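Local coordinates for protein dual function macrocyclase-peptidase POPB (Galerina marginata, PDB 5N4B) that cleaves oligopeptides after prolyl residues and macrocyclises peptide precursors in the biosynthesis of the amanitin toxins, at residues A[215-220]-A[236-241]; A[461-466]-A[473-478]; A[428-433]-A[444-449]; A[609-614]-A[622-627]. The protein carries 1 engineered substitution. One frame throughout, in Å; residues are numbered along the deposited sequence. Where two conformers were deposited one is given.

Contact 1: A[215-220]-A[236-241]; sequences FLYQRY and MMCYHK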
# COMPACT_ATOMS: atom_id res chain seq x y z
N PHE A 215 -19.48 -2.64 16.23
CA PHE A 215 -18.64 -1.96 15.29
C PHE A 215 -19.24 -1.88 13.91
O PHE A 215 -20.05 -2.71 13.50
CB PHE A 215 -17.25 -2.63 15.19
CG PHE A 215 -17.27 -4.10 14.91
CD1 PHE A 215 -17.42 -4.56 13.61
CD2 PHE A 215 -17.15 -5.02 15.93
CE1 PHE A 215 -17.46 -5.94 13.34
CE2 PHE A 215 -17.21 -6.38 15.66
CZ PHE A 215 -17.38 -6.82 14.37
N LEU A 216 -18.85 -0.85 13.22
CA LEU A 216 -19.22 -0.66 11.82
C LEU A 216 -18.18 -1.29 10.92
O LEU A 216 -16.97 -1.26 11.22
CB LEU A 216 -19.36 0.83 11.46
CG LEU A 216 -20.52 1.50 12.21
CD1 LEU A 216 -20.03 2.29 13.37
CD2 LEU A 216 -21.35 2.29 11.33
N TYR A 217 -18.63 -1.81 9.80
CA TYR A 217 -17.82 -2.50 8.80
C TYR A 217 -18.57 -2.49 7.47
O TYR A 217 -19.80 -2.52 7.43
CB TYR A 217 -17.54 -3.94 9.25
CG TYR A 217 -18.75 -4.83 9.20
CD1 TYR A 217 -19.74 -4.78 10.19
CD2 TYR A 217 -18.95 -5.63 8.12
CE1 TYR A 217 -20.87 -5.55 10.09
CE2 TYR A 217 -20.10 -6.40 8.01
CZ TYR A 217 -21.06 -6.34 8.98
OH TYR A 217 -22.23 -7.11 8.86
N GLN A 218 -17.81 -2.47 6.38
CA GLN A 218 -18.38 -2.54 5.04
C GLN A 218 -18.47 -3.99 4.59
O GLN A 218 -17.50 -4.75 4.69
CB GLN A 218 -17.57 -1.74 4.05
CG GLN A 218 -18.16 -1.83 2.64
CD GLN A 218 -17.52 -0.82 1.74
OE1 GLN A 218 -18.14 0.17 1.39
NE2 GLN A 218 -16.25 -1.01 1.43
N ARG A 219 -19.61 -4.36 4.07
CA ARG A 219 -19.72 -5.68 3.49
C ARG A 219 -20.45 -5.66 2.16
O ARG A 219 -21.03 -4.66 1.73
CB ARG A 219 -20.39 -6.67 4.40
CG ARG A 219 -21.77 -6.19 4.73
CD ARG A 219 -22.66 -7.31 5.08
NE ARG A 219 -22.90 -8.25 3.98
CZ ARG A 219 -23.70 -9.29 4.10
NH1 ARG A 219 -24.32 -9.51 5.26
NH2 ARG A 219 -23.86 -10.08 3.07
N TYR A 220 -20.37 -6.76 1.49
CA TYR A 220 -20.92 -6.97 0.17
C TYR A 220 -22.01 -8.02 0.19
O TYR A 220 -22.13 -8.77 1.16
CB TYR A 220 -19.81 -7.33 -0.79
CG TYR A 220 -18.98 -6.12 -1.11
CD1 TYR A 220 -19.32 -5.29 -2.18
CD2 TYR A 220 -17.92 -5.73 -0.31
CE1 TYR A 220 -18.59 -4.17 -2.50
CE2 TYR A 220 -17.20 -4.59 -0.61
CZ TYR A 220 -17.54 -3.83 -1.70
OH TYR A 220 -16.79 -2.68 -1.97
N MET A 236 -22.45 -2.18 1.43
CA MET A 236 -23.30 -1.75 2.53
C MET A 236 -22.41 -1.42 3.71
O MET A 236 -21.57 -2.24 4.12
CB MET A 236 -24.25 -2.89 2.98
CG MET A 236 -25.22 -3.34 1.92
SD MET A 236 -25.90 -4.97 2.24
CE MET A 236 -24.59 -5.95 1.49
N MET A 237 -22.61 -0.26 4.32
CA MET A 237 -22.02 0.00 5.62
C MET A 237 -22.97 -0.53 6.68
O MET A 237 -24.15 -0.16 6.73
CB MET A 237 -21.75 1.50 5.81
CG MET A 237 -21.13 1.85 7.14
SD MET A 237 -19.55 1.08 7.50
CE MET A 237 -18.58 1.76 6.17
N CYS A 238 -22.47 -1.40 7.53
CA CYS A 238 -23.27 -2.15 8.47
C CYS A 238 -22.72 -2.00 9.87
O CYS A 238 -21.57 -1.55 10.07
CB CYS A 238 -23.27 -3.64 8.12
SG CYS A 238 -24.12 -4.01 6.57
N TYR A 239 -23.56 -2.36 10.83
CA TYR A 239 -23.22 -2.36 12.25
C TYR A 239 -23.48 -3.73 12.84
O TYR A 239 -24.57 -4.28 12.68
CB TYR A 239 -24.01 -1.28 12.99
CG TYR A 239 -23.81 -1.27 14.46
CD1 TYR A 239 -22.70 -0.70 15.07
CD2 TYR A 239 -24.80 -1.86 15.25
CE1 TYR A 239 -22.61 -0.75 16.50
CE2 TYR A 239 -24.69 -1.92 16.59
CZ TYR A 239 -23.64 -1.37 17.20
OH TYR A 239 -23.68 -1.50 18.59
N HIS A 240 -22.46 -4.29 13.49
CA HIS A 240 -22.54 -5.57 14.18
C HIS A 240 -22.49 -5.36 15.69
O HIS A 240 -21.54 -4.75 16.20
CB HIS A 240 -21.36 -6.46 13.78
CG HIS A 240 -21.37 -7.75 14.50
ND1 HIS A 240 -22.36 -8.68 14.31
CD2 HIS A 240 -20.62 -8.21 15.52
CE1 HIS A 240 -22.18 -9.70 15.12
NE2 HIS A 240 -21.12 -9.45 15.87
N LYS A 241 -23.50 -5.87 16.41
CA LYS A 241 -23.52 -5.85 17.86
C LYS A 241 -22.79 -7.08 18.39
O LYS A 241 -23.06 -8.22 17.96
CB LYS A 241 -24.98 -5.83 18.32
CG LYS A 241 -25.12 -5.90 19.82
CD LYS A 241 -26.59 -5.83 20.21
CE LYS A 241 -26.70 -5.85 21.72
NZ LYS A 241 -28.11 -6.17 22.13
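Residues 215-219 and 236-241 are the two middle strands of a four-stranded antiparallel propeller blade, their axes 4.6 Å apart and their N-to-C directions 143° from each other, a marked twist. Phe215 with His240, Tyr217 with Cys238 and Arg219 with Met236 are hydrogen-bonded pairs, each closed by two N-H...O bonds; that from His240 N to Phe215 O (2.9 Å) is almost straight.

Those pairs share one face. The His240 CB methylene sits over the Phe215 ring in a CH-pi contact, 4.3 Å from the ring centroid, and the two rings lie obliquely. Tyr217, its CG wedged between backbone N and carbonyl carbon (chi1 71°), leans over the neighbouring strand, so its CZ touches Cys238 CB at 3.6 Å. Cys238, small enough for this crowded row, sends SG to Arg219 CG (3.7 Å). Arg219 bends at chi3 and grips Tyr220 O with NE (3.0 Å) and NH2 (2.9 Å), while Met236 CE lies beside Arg219 NE. On the reverse face Met237 curls its SD back to Tyr217 O (3.6 Å), and Leu216 leans on Met237 and the edge of Tyr239.

Asp249 accepts from both Tyr217 OH and His240 ND1, and Asp196 holds His240 NE2. Bonded to a carboxylate at each nitrogen, the buried imidazole is probably biased toward its protonated form.

Contact 2: A[461-466]-A[473-478]; sequences STQVWY and KIPMFI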
# COMPACT_ATOMS: atom_id res chain seq x y z
N SER A 461 21.60 8.32 2.04
CA SER A 461 20.59 8.76 1.10
C SER A 461 20.71 10.25 0.91
O SER A 461 20.95 11.02 1.87
CB SER A 461 19.17 8.39 1.49
OG SER A 461 18.76 9.13 2.60
N THR A 462 20.54 10.67 -0.32
CA THR A 462 20.51 12.09 -0.68
C THR A 462 19.35 12.31 -1.64
O THR A 462 18.78 11.35 -2.16
CB THR A 462 21.78 12.58 -1.38
OG1 THR A 462 21.98 11.82 -2.59
CG2 THR A 462 23.00 12.46 -0.44
N GLN A 463 18.99 13.54 -1.85
CA GLN A 463 17.96 13.91 -2.78
C GLN A 463 18.55 14.85 -3.82
O GLN A 463 19.19 15.86 -3.46
CB GLN A 463 16.80 14.57 -2.04
CG GLN A 463 15.60 14.90 -2.92
CD GLN A 463 14.48 15.45 -2.05
OE1 GLN A 463 14.65 16.49 -1.40
NE2 GLN A 463 13.39 14.76 -2.04
N VAL A 464 18.37 14.50 -5.07
CA VAL A 464 18.82 15.31 -6.20
C VAL A 464 17.61 15.72 -7.03
O VAL A 464 16.51 15.19 -6.88
CB VAL A 464 19.86 14.56 -7.05
CG1 VAL A 464 21.04 14.19 -6.21
CG2 VAL A 464 19.28 13.35 -7.71
N TRP A 465 17.77 16.74 -7.87
CA TRP A 465 16.70 17.22 -8.72
C TRP A 465 17.11 17.09 -10.17
O TRP A 465 18.26 17.38 -10.53
CB TRP A 465 16.33 18.67 -8.40
CG TRP A 465 15.77 18.87 -7.03
CD1 TRP A 465 16.47 18.90 -5.86
CD2 TRP A 465 14.42 19.07 -6.71
NE1 TRP A 465 15.60 19.06 -4.82
CE2 TRP A 465 14.33 19.20 -5.32
CE3 TRP A 465 13.26 19.15 -7.47
CZ2 TRP A 465 13.08 19.42 -4.67
CZ3 TRP A 465 12.07 19.37 -6.86
CH2 TRP A 465 11.98 19.51 -5.46
N TYR A 466 16.18 16.65 -10.99
CA TYR A 466 16.38 16.53 -12.44
C TYR A 466 15.20 17.19 -13.16
O TYR A 466 14.20 17.55 -12.56
CB TYR A 466 16.56 15.07 -12.89
CG TYR A 466 15.31 14.22 -12.75
CD1 TYR A 466 14.96 13.63 -11.55
CD2 TYR A 466 14.50 13.98 -13.85
CE1 TYR A 466 13.82 12.85 -11.45
CE2 TYR A 466 13.38 13.21 -13.73
CZ TYR A 466 13.05 12.64 -12.55
OH TYR A 466 11.91 11.85 -12.47
N LYS A 473 10.86 20.33 -12.68
CA LYS A 473 11.91 19.82 -11.82
C LYS A 473 11.33 18.78 -10.88
O LYS A 473 10.30 18.99 -10.23
CB LYS A 473 12.53 20.96 -11.04
CG LYS A 473 13.14 22.04 -11.95
CD LYS A 473 14.19 21.48 -12.89
CE LYS A 473 14.86 22.59 -13.72
NZ LYS A 473 13.84 23.47 -14.43
N ILE A 474 11.98 17.62 -10.84
CA ILE A 474 11.50 16.44 -10.11
C ILE A 474 12.59 16.07 -9.12
O ILE A 474 13.76 15.92 -9.53
CB ILE A 474 11.24 15.24 -11.03
CG1 ILE A 474 10.40 15.57 -12.28
CG2 ILE A 474 10.60 14.11 -10.24
CD1 ILE A 474 9.04 15.94 -12.05
N PRO A 475 12.29 15.84 -7.84
CA PRO A 475 13.31 15.31 -6.92
C PRO A 475 13.37 13.80 -6.98
O PRO A 475 12.41 13.12 -7.34
CB PRO A 475 12.79 15.74 -5.54
CG PRO A 475 11.31 15.67 -5.74
CD PRO A 475 10.98 16.04 -7.16
N MET A 476 14.53 13.29 -6.61
CA MET A 476 14.79 11.85 -6.64
C MET A 476 15.71 11.51 -5.47
O MET A 476 16.78 12.10 -5.32
CB MET A 476 15.48 11.46 -7.93
CG MET A 476 15.88 9.99 -8.01
SD MET A 476 16.17 9.37 -9.70
CE MET A 476 17.29 10.58 -10.38
N PHE A 477 15.34 10.48 -4.71
CA PHE A 477 16.24 9.94 -3.69
C PHE A 477 17.24 8.99 -4.32
O PHE A 477 16.90 8.21 -5.21
CB PHE A 477 15.45 9.16 -2.65
CG PHE A 477 14.50 9.97 -1.84
CD1 PHE A 477 14.95 10.96 -0.99
CD2 PHE A 477 13.14 9.73 -1.91
CE1 PHE A 477 14.04 11.69 -0.21
CE2 PHE A 477 12.23 10.47 -1.09
CZ PHE A 477 12.70 11.42 -0.27
N ILE A 478 18.50 9.11 -3.90
CA ILE A 478 19.56 8.20 -4.32
C ILE A 478 20.16 7.60 -3.06
O ILE A 478 20.62 8.34 -2.17
CB ILE A 478 20.63 8.90 -5.17
CG1 ILE A 478 19.97 9.40 -6.47
CG2 ILE A 478 21.73 7.94 -5.49
CD1 ILE A 478 20.93 10.09 -7.49
O HOH W 1 23.32 9.35 -2.11
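The indole of Trp465 lies flat across Pro475. Pro475 CB stands over the centre of the six-membered ring, 3.6 Å from the centroid and only 4° off the normal, a nearly ideal CH-pi contact, while CD meets Trp465 CZ3 at 3.5 Å. Proline suits this non-hydrogen-bonded position because Trp465 asks for no N-H from it, and its compact, rigid ring offers slightly positive C-H groups to the indole face. The extended Gln463 also runs alongside Pro475, and its NE2 comes 3.6 Å from Phe477 CE1. The amide and the phenyl planes are 17° apart, and NE2 is fixed by a hydrogen bond to Asn380 O in the propeller.

Strands 459-467 and 473-481 form the antiparallel hairpin at one border of the mixed eight-stranded sheet of the alpha/beta-hydrolase domain, with 459-467 outermost. Six backbone hydrogen bonds hold the segments together, including Met476 N to Val464 O at 2.8 Å.

The face opposite Trp465 is turned to helix 548-563. There Tyr466, its CG in the crowded position between backbone N and carbonyl carbon (chi1 68°), leans across the strand so that Ile474 CB sits over its ring, off-centre, and Ile474 CG2 touches Tyr466 OH at 3.4 Å. That hydroxyl donates to the backbone carbonyl of Asp553, and Met476 meets the same ring obliquely, Met476 CE 4.0 Å from Tyr466 CD1. Val464 and Ile478 cross at about a right angle, CG2 of the first against CD1 of the second. At the hairpin's far end a water joins Thr462 OG1 to Ile478 O, donating to the carbonyl at 2.9 Å.

Contact 3: A[428-433]-A[444-449]; sequences GTIARY and SILRTT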
# COMPACT_ATOMS: atom_id res chain seq x y z
N GLY A 428 13.62 1.43 12.04
CA GLY A 428 12.35 1.57 12.72
C GLY A 428 12.54 2.02 14.13
O GLY A 428 12.91 1.24 15.01
N THR A 429 12.28 3.29 14.37
CA THR A 429 12.40 3.89 15.67
C THR A 429 11.00 4.23 16.16
O THR A 429 10.16 4.75 15.41
CB THR A 429 13.23 5.14 15.58
OG1 THR A 429 14.56 4.72 15.21
CG2 THR A 429 13.28 5.90 16.91
N ILE A 430 10.72 3.95 17.44
CA ILE A 430 9.46 4.31 18.06
C ILE A 430 9.79 5.35 19.11
O ILE A 430 10.53 5.06 20.06
CB ILE A 430 8.75 3.09 18.69
CG1 ILE A 430 8.49 1.99 17.63
CG2 ILE A 430 7.47 3.55 19.37
CD1 ILE A 430 8.32 0.64 18.14
N ALA A 431 9.27 6.57 18.92
CA ALA A 431 9.46 7.67 19.86
C ALA A 431 8.18 7.88 20.64
O ALA A 431 7.08 7.57 20.17
CB ALA A 431 9.82 8.95 19.13
N ARG A 432 8.34 8.39 21.87
CA ARG A 432 7.24 8.63 22.79
C ARG A 432 7.26 10.08 23.23
O ARG A 432 8.32 10.59 23.60
CB ARG A 432 7.33 7.72 24.01
CG ARG A 432 6.19 7.88 25.02
CD ARG A 432 6.19 6.75 26.09
NE ARG A 432 7.40 6.84 26.87
CZ ARG A 432 7.49 7.33 28.11
NH1 ARG A 432 6.42 7.71 28.80
NH2 ARG A 432 8.69 7.38 28.67
N TYR A 433 6.09 10.67 23.30
CA TYR A 433 5.89 12.00 23.87
C TYR A 433 4.95 11.83 25.06
O TYR A 433 3.82 11.37 24.89
CB TYR A 433 5.32 12.97 22.85
CG TYR A 433 5.30 14.41 23.34
CD1 TYR A 433 4.27 14.88 24.14
CD2 TYR A 433 6.32 15.29 23.01
CE1 TYR A 433 4.25 16.17 24.62
CE2 TYR A 433 6.30 16.62 23.49
CZ TYR A 433 5.26 17.03 24.27
OH TYR A 433 5.25 18.31 24.74
N SER A 444 11.10 11.09 24.10
CA SER A 444 12.11 10.06 24.31
C SER A 444 12.01 9.00 23.22
O SER A 444 11.02 8.93 22.49
CB SER A 444 11.95 9.37 25.67
OG SER A 444 10.76 8.62 25.78
N ILE A 445 13.02 8.15 23.15
CA ILE A 445 13.03 7.02 22.24
C ILE A 445 12.63 5.80 23.06
O ILE A 445 13.29 5.44 24.05
CB ILE A 445 14.39 6.84 21.57
CG1 ILE A 445 14.78 8.06 20.78
CG2 ILE A 445 14.31 5.62 20.68
CD1 ILE A 445 13.77 8.54 19.79
N LEU A 446 11.52 5.16 22.67
CA LEU A 446 11.05 3.95 23.33
C LEU A 446 11.83 2.73 22.88
O LEU A 446 12.27 1.94 23.70
CB LEU A 446 9.57 3.75 23.02
CG LEU A 446 8.95 2.54 23.73
CD1 LEU A 446 8.61 2.84 25.23
CD2 LEU A 446 7.70 2.04 23.01
N ARG A 447 11.98 2.55 21.57
CA ARG A 447 12.67 1.40 21.02
C ARG A 447 13.30 1.79 19.70
O ARG A 447 12.75 2.62 18.97
CB ARG A 447 11.71 0.23 20.66
CG ARG A 447 10.81 -0.19 21.77
CD ARG A 447 10.06 -1.49 21.43
NE ARG A 447 10.95 -2.62 21.47
CZ ARG A 447 10.56 -3.88 21.50
NH1 ARG A 447 9.29 -4.19 21.43
NH2 ARG A 447 11.46 -4.84 21.63
N THR A 448 14.44 1.17 19.40
CA THR A 448 15.10 1.25 18.12
C THR A 448 15.28 -0.16 17.57
O THR A 448 15.75 -1.04 18.29
CB THR A 448 16.45 1.91 18.32
OG1 THR A 448 16.27 3.17 19.00
CG2 THR A 448 17.14 2.09 17.00
N THR A 449 14.93 -0.37 16.31
CA THR A 449 15.08 -1.67 15.67
C THR A 449 16.55 -1.91 15.38
O THR A 449 17.22 -1.06 14.78
CB THR A 449 14.24 -1.69 14.38
OG1 THR A 449 12.88 -1.41 14.68
CG2 THR A 449 14.26 -3.06 13.73
O HOH W 2 8.68 10.18 26.52
O HOH W 3 9.99 5.99 25.82
O HOH W 4 11.87 7.32 28.56
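A classic beta bulge interrupts the last two strands of the seventh propeller blade, 426-434 and 443-448. Leu446 and Arg447 both face Ile430, whose carbonyl takes two donors: Leu446 N at 2.8 Å and Arg447 N at a longer 3.3 Å. The register shifts by one, and Leu446 adopts helix-like backbone angles (phi -78°, psi -50°), which bring its CB toward the partner strand and lay CD2 beside Ile430 CG2, 3.9 Å away.

At one end Gly428 O is gripped twice by Thr449. OG1 donates along a lone pair at 2.7 Å, and the backbone N reaches it from above the carbonyl plane. At Gly428's positive phi a beta carbon would jam against the preceding carbonyl O and clash with Thr449 OG1. At the other end Arg432 and Ser444 pair through both backbone bonds, while waters bridge their side chains. One water accepts from Arg432 NE at 2.9 Å and bonds Ser444 OG; another donates to Arg432 O and also meets OG. On the opposite face Ala431, being small, lets Ile445 CD1 settle 4.0 Å from its CB.

Strand 443-448 is the blade's outer edge. Ile430 rests on strand 84-90 of the first blade and on an apolar side chain of the bound peptide, Leu446 packs on Pro88 and on Phe418 of strand 416-423, and Arg447 reaches Asp125 in a salt bridge and Phe85 in a cation-pi contact.

Contact 4: A[609-614]-A[622-627]; sequences LKFHKF and SEYGNP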
# COMPACT_ATOMS: atom_id res chain seq x y z
N LEU A 609 -6.96 -0.64 -22.42
CA LEU A 609 -8.25 -0.58 -23.08
C LEU A 609 -9.33 -1.39 -22.38
O LEU A 609 -10.50 -1.08 -22.54
CB LEU A 609 -8.18 -1.00 -24.55
CG LEU A 609 -7.30 -0.13 -25.43
CD1 LEU A 609 -7.32 -0.65 -26.84
CD2 LEU A 609 -7.73 1.30 -25.39
N LYS A 610 -8.95 -2.38 -21.56
CA LYS A 610 -9.93 -3.26 -20.92
C LYS A 610 -9.82 -3.30 -19.40
O LYS A 610 -10.55 -4.07 -18.77
CB LYS A 610 -9.83 -4.69 -21.50
CG LYS A 610 -10.13 -4.82 -23.01
CD LYS A 610 -10.19 -6.32 -23.51
CE LYS A 610 -11.37 -7.08 -22.93
NZ LYS A 610 -11.53 -8.46 -23.52
N PHE A 611 -8.98 -2.48 -18.78
CA PHE A 611 -8.76 -2.58 -17.34
C PHE A 611 -10.06 -2.42 -16.56
O PHE A 611 -10.20 -2.99 -15.47
CB PHE A 611 -7.74 -1.52 -16.86
CG PHE A 611 -8.28 -0.09 -16.93
CD1 PHE A 611 -9.02 0.43 -15.89
CD2 PHE A 611 -8.08 0.71 -18.05
CE1 PHE A 611 -9.57 1.71 -15.95
CE2 PHE A 611 -8.64 1.96 -18.12
CZ PHE A 611 -9.36 2.49 -17.06
N HIS A 612 -11.00 -1.63 -17.07
CA HIS A 612 -12.23 -1.33 -16.35
C HIS A 612 -13.26 -2.43 -16.43
O HIS A 612 -14.31 -2.30 -15.79
CB HIS A 612 -12.81 -0.01 -16.84
CG HIS A 612 -13.18 -0.01 -18.27
ND1 HIS A 612 -12.32 -0.43 -19.26
CD2 HIS A 612 -14.30 0.42 -18.90
CE1 HIS A 612 -12.92 -0.32 -20.44
NE2 HIS A 612 -14.12 0.20 -20.24
N LYS A 613 -12.97 -3.50 -17.15
CA LYS A 613 -13.88 -4.64 -17.33
C LYS A 613 -13.61 -5.78 -16.35
O LYS A 613 -14.31 -6.79 -16.40
CB LYS A 613 -13.77 -5.17 -18.75
CG LYS A 613 -14.07 -4.19 -19.89
CD LYS A 613 -15.39 -3.57 -19.75
CE LYS A 613 -15.89 -3.00 -21.07
NZ LYS A 613 -17.36 -2.81 -20.94
N PHE A 614 -12.63 -5.65 -15.46
CA PHE A 614 -12.20 -6.75 -14.58
C PHE A 614 -12.16 -6.25 -13.15
O PHE A 614 -11.64 -5.15 -12.88
CB PHE A 614 -10.81 -7.26 -15.00
CG PHE A 614 -10.82 -7.86 -16.34
CD1 PHE A 614 -11.09 -9.19 -16.50
CD2 PHE A 614 -10.57 -7.09 -17.44
CE1 PHE A 614 -11.16 -9.75 -17.77
CE2 PHE A 614 -10.62 -7.61 -18.71
CZ PHE A 614 -10.90 -8.96 -18.87
N SER A 622 -10.80 7.23 -12.87
CA SER A 622 -10.35 8.54 -12.41
C SER A 622 -8.85 8.72 -12.57
O SER A 622 -8.37 9.86 -12.54
CB SER A 622 -10.75 8.74 -10.96
OG SER A 622 -10.25 7.73 -10.16
N GLU A 623 -8.10 7.64 -12.73
CA GLU A 623 -6.66 7.66 -12.93
C GLU A 623 -6.22 7.59 -14.38
O GLU A 623 -5.26 8.27 -14.76
CB GLU A 623 -5.99 6.50 -12.19
CG GLU A 623 -4.48 6.62 -12.08
CD GLU A 623 -3.98 7.75 -11.14
OE1 GLU A 623 -4.81 8.30 -10.40
OE2 GLU A 623 -2.76 8.07 -11.18
N TYR A 624 -6.88 6.78 -15.19
CA TYR A 624 -6.44 6.49 -16.56
C TYR A 624 -7.34 7.08 -17.64
O TYR A 624 -6.91 7.16 -18.80
CB TYR A 624 -6.37 4.98 -16.76
CG TYR A 624 -5.49 4.22 -15.80
CD1 TYR A 624 -4.26 4.69 -15.48
CD2 TYR A 624 -5.91 3.03 -15.23
CE1 TYR A 624 -3.44 4.02 -14.59
CE2 TYR A 624 -5.11 2.34 -14.35
CZ TYR A 624 -3.87 2.85 -14.04
OH TYR A 624 -3.16 2.10 -13.14
N GLY A 625 -8.58 7.46 -17.31
CA GLY A 625 -9.57 7.74 -18.33
C GLY A 625 -10.44 6.53 -18.62
O GLY A 625 -10.20 5.41 -18.16
N ASN A 626 -11.46 6.76 -19.44
CA ASN A 626 -12.44 5.74 -19.78
C ASN A 626 -12.26 5.35 -21.25
O ASN A 626 -12.54 6.16 -22.14
CB ASN A 626 -13.85 6.27 -19.55
CG ASN A 626 -14.91 5.21 -19.69
OD1 ASN A 626 -14.71 4.18 -20.37
ND2 ASN A 626 -16.06 5.44 -19.06
N PRO A 627 -11.79 4.14 -21.54
CA PRO A 627 -11.59 3.72 -22.93
C PRO A 627 -12.83 3.77 -23.78
O PRO A 627 -12.69 3.81 -25.00
CB PRO A 627 -11.10 2.27 -22.81
CG PRO A 627 -10.51 2.14 -21.41
CD PRO A 627 -11.38 3.09 -20.57
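Phe611 makes the tight half of this contact. With CG in the crowded position between backbone N and carbonyl carbon (chi1 69°), its ring is driven toward the end of helix 621-624, where Tyr624 meets it in a T-shaped stack. The edge of Tyr624 points at the face of Phe611, the planes 80° apart and the centroids 5.2 Å apart, with Tyr624 CD2 over the centre of the phenyl ring. Gly625 O lies in the plane of that ring, at its edge, only 3.2 Å from Phe611 CZ; this buried carbonyl has no hydrogen-bond partner, so a ring C-H, faintly positive, faces it in place of a donor. Glycine suits residue 625 because its phi of 95° would press a beta carbon against the carbonyl oxygen of Tyr624. Pro627 completes the packing: CG reaches Phe611 CE2 at 3.8 Å, and CB lies 3.4 Å from Leu609 O.

The looser side is built on His612. Pro627 CD covers one face of the imidazole, 3.9 Å from its centroid, as a CH-pi contact, and the aliphatic chain of the exposed Lys613 spreads over the opposite face. Asn626 OD1 stays 4.0 Å from His612 NE2 and bonds Ser628 OG instead.

The contact joins the loop after strand 598-602 to the short helix 621-624. Phe611 also rests on His669 of helix 668-680, Leu609 and Pro627 pack on Ile636 of helix 630-636, and Tyr624 OH bonds Asn579, the neighbour of the engineered Ala578 at the nucleophile position.

How the contacts relate
From the N terminus the contacts follow in series as 1, 3, 2 and 4; none nests within or crosses another. Contact 1 closes a 15-residue loop within the third propeller blade, and contact 3 a 10-residue one in the seventh. The chain then leaves strand 443-448 for strand 459-467, where contact 2 closes the hairpin that begins the hydrolase sheet; contacts 2 and 3 approach to about 13 Å between nearest atoms. Contact 4 closes a seven-residue loop in the same catalytic domain. Contacts 1 and 4 come within about 12 Å between nearest atoms across the two domains, Tyr220 lying near His699 and Tyr624 near Ala578, so both border the active-site region.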